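Topoisomerase IV subunit A (PDB 1ZVT) is a subunit of a type II DNA topoisomerase that decatenates DNA and acts on supercoils, its C-terminal domain probably binding the DNA and helping to select the substrate. Local coordinates at residues Asp51-Tyr57 against Leu78-Pro82. Residues are numbered along the deposited sequence; the frame is centred on the assembly and turned at random.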
loop_
_atom_site.group_PDB
_atom_site.type_symbol
_atom_site.label_atom_id
_atom_site.label_comp_id
_atom_site.label_asym_id
_atom_site.label_seq_id
_atom_site.Cartn_x
_atom_site.Cartn_y
_atom_site.Cartn_z
ATOM N N ASP A 51 5.581 5.620 -6.135
ATOM C CA ASP A 51 5.111 7.025 -6.179
ATOM C C ASP A 51 3.615 7.155 -6.423
ATOM O O ASP A 51 2.916 6.156 -6.668
ATOM C CB ASP A 51 5.964 7.913 -7.130
ATOM C CG ASP A 51 5.633 7.733 -8.617
ATOM O OD1 ASP A 51 4.561 7.220 -8.972
ATOM O OD2 ASP A 51 6.466 8.151 -9.446
ATOM N N SER A 52 3.128 8.398 -6.321
ATOM C CA SER A 52 1.697 8.686 -6.407
ATOM C C SER A 52 1.089 8.427 -7.787
ATOM O O SER A 52 -0.145 8.448 -7.927
ATOM C CB SER A 52 1.450 10.142 -5.994
ATOM O OG SER A 52 2.263 10.989 -6.755
ATOM N N THR A 53 1.931 8.200 -8.794
ATOM C CA THR A 53 1.505 7.914 -10.160
ATOM C C THR A 53 1.521 6.424 -10.497
ATOM O O THR A 53 1.157 6.030 -11.604
ATOM C CB THR A 53 2.333 8.696 -11.216
ATOM O OG1 THR A 53 3.648 8.146 -11.326
ATOM C CG2 THR A 53 2.420 10.176 -10.876
ATOM N N GLY A 54 1.917 5.613 -9.526
ATOM C CA GLY A 54 1.933 4.153 -9.702
ATOM C C GLY A 54 3.242 3.598 -10.241
ATOM O O GLY A 54 3.300 2.434 -10.671
ATOM N N ARG A 55 4.288 4.418 -10.220
ATOM C CA ARG A 55 5.625 3.942 -10.621
ATOM C C ARG A 55 6.367 3.361 -9.425
ATOM O O ARG A 55 6.194 3.834 -8.313
ATOM C CB ARG A 55 6.439 5.085 -11.254
ATOM C CG ARG A 55 5.802 5.638 -12.548
ATOM C CD ARG A 55 6.771 6.552 -13.311
ATOM N NE ARG A 55 7.888 5.825 -13.925
ATOM C CZ ARG A 55 7.871 5.265 -15.139
ATOM N NH1 ARG A 55 6.769 5.287 -15.896
ATOM N NH2 ARG A 55 8.955 4.665 -15.601
ATOM N N SER A 56 7.202 2.342 -9.650
ATOM C CA SER A 56 8.056 1.786 -8.587
ATOM C C SER A 56 9.549 1.938 -8.921
ATOM O O SER A 56 9.936 1.980 -10.090
ATOM C CB SER A 56 7.733 0.316 -8.285
ATOM O OG SER A 56 8.039 -0.516 -9.393
ATOM N N TYR A 57 10.372 2.012 -7.873
ATOM C CA TYR A 57 11.783 2.310 -8.001
ATOM C C TYR A 57 12.515 1.496 -6.963
ATOM O O TYR A 57 12.021 1.363 -5.843
ATOM C CB TYR A 57 12.059 3.778 -7.683
ATOM C CG TYR A 57 11.243 4.796 -8.413
ATOM C CD1 TYR A 57 9.952 5.117 -7.987
ATOM C CD2 TYR A 57 11.784 5.503 -9.493
ATOM C CE1 TYR A 57 9.205 6.097 -8.651
ATOM C CE2 TYR A 57 11.032 6.480 -10.154
ATOM C CZ TYR A 57 9.761 6.765 -9.715
ATOM O OH TYR A 57 9.000 7.703 -10.368
ATOM N N LEU A 78 15.882 9.556 -7.621
ATOM C CA LEU A 78 14.778 9.077 -8.479
ATOM C C LEU A 78 14.256 10.184 -9.341
ATOM O O LEU A 78 14.194 11.341 -8.902
ATOM C CB LEU A 78 13.608 8.571 -7.617
ATOM C CG LEU A 78 13.919 7.650 -6.441
ATOM C CD1 LEU A 78 12.605 7.342 -5.665
ATOM C CD2 LEU A 78 14.584 6.365 -6.942
ATOM N N THR A 79 13.859 9.819 -10.560
ATOM C CA THR A 79 13.266 10.766 -11.506
ATOM C C THR A 79 11.766 10.654 -11.353
ATOM O O THR A 79 11.142 9.759 -11.930
ATOM C CB THR A 79 13.619 10.424 -12.942
ATOM O OG1 THR A 79 15.042 10.355 -13.079
ATOM C CG2 THR A 79 13.059 11.497 -13.886
ATOM N N LEU A 80 11.198 11.522 -10.528
ATOM C CA LEU A 80 9.762 11.501 -10.286
ATOM C C LEU A 80 9.025 12.317 -11.338
ATOM O O LEU A 80 9.537 13.350 -11.787
ATOM C CB LEU A 80 9.459 12.024 -8.882
ATOM C CG LEU A 80 10.106 11.281 -7.703
ATOM C CD1 LEU A 80 9.778 11.959 -6.379
ATOM C CD2 LEU A 80 9.689 9.817 -7.668
ATOM N N PRO A 81 7.828 11.852 -11.749
ATOM C CA PRO A 81 6.971 12.655 -12.622
ATOM C C PRO A 81 6.646 14.012 -11.989
ATOM O O PRO A 81 6.686 14.152 -10.766
ATOM C CB PRO A 81 5.701 11.801 -12.747
ATOM C CG PRO A 81 6.176 10.401 -12.529
ATOM C CD PRO A 81 7.230 10.530 -11.465
ATOM N N PRO A 82 6.346 15.023 -12.822
ATOM C CA PRO A 82 5.933 16.321 -12.281
ATOM C C PRO A 82 4.847 16.209 -11.197
ATOM O O PRO A 82 3.792 15.626 -11.435
ATOM C CB PRO A 82 5.388 17.056 -13.515
ATOM C CG PRO A 82 6.040 16.415 -14.682
ATOM C CD PRO A 82 6.372 14.995 -14.294
#
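Pro-81 lays its ring carbons against a buried carboxylate: CD of Pro-81 lies 3.2 Å from OD2 of Asp-51, and no hydrogen bond crosses between residues 51-57 and 78-82. Such contacts illustrate how a loop can pack on polar atoms whose bonds are already made on their own side. The carboxylate closes an Asx turn, OD1 of Asp-51 taking the backbone N-H of Thr-53, N to OD1 2.8 Å, from well above its plane. The Thr-53 hydroxyl reaches the same oxygen on its syn side, somewhat out of the plane, and the N-H of Arg-55 comes from above the plane, so three donors grip OD1. With CG of Asp-51 set between backbone N and carbonyl carbon (chi1 78°), the acid folds back over its own type I turn, which runs from Asp-51 to Gly-54 and joins strands 47-51 and 55-59. This hairpin is the central pair of one four-stranded antiparallel blade of the beta-pinwheel, and residues 78-82 belong to the loop leading into its outer strand, 86-90. On the other carboxylate oxygen, OH of Tyr-57 donates to OD2 of Asp-51 at 2.7 Å, on the anti side but tilted 34° out of the carboxylate plane, with Asp-51 CG lying in the plane of the phenol ring. Leu-78 reaches over one face of that ring, its CD1 4.3 Å from the Tyr-57 centroid in a CH-pi contact, while its CD2 sits 3.7 Å from Tyr-57 CB. Leu-80 comes in obliquely, its CD2 3.7 Å from CZ of Tyr-57. A phenylalanine at Tyr-57 would keep the ring for both leucines but would probably leave OD2 of Asp-51 without this donor and facing the proline carbons. Farther round the ring, CG of Pro-81 meets OG1 of Thr-53 at 3.6 Å; the guanidinium of Arg-55 bonds the carbonyl of Ala-121 through NE.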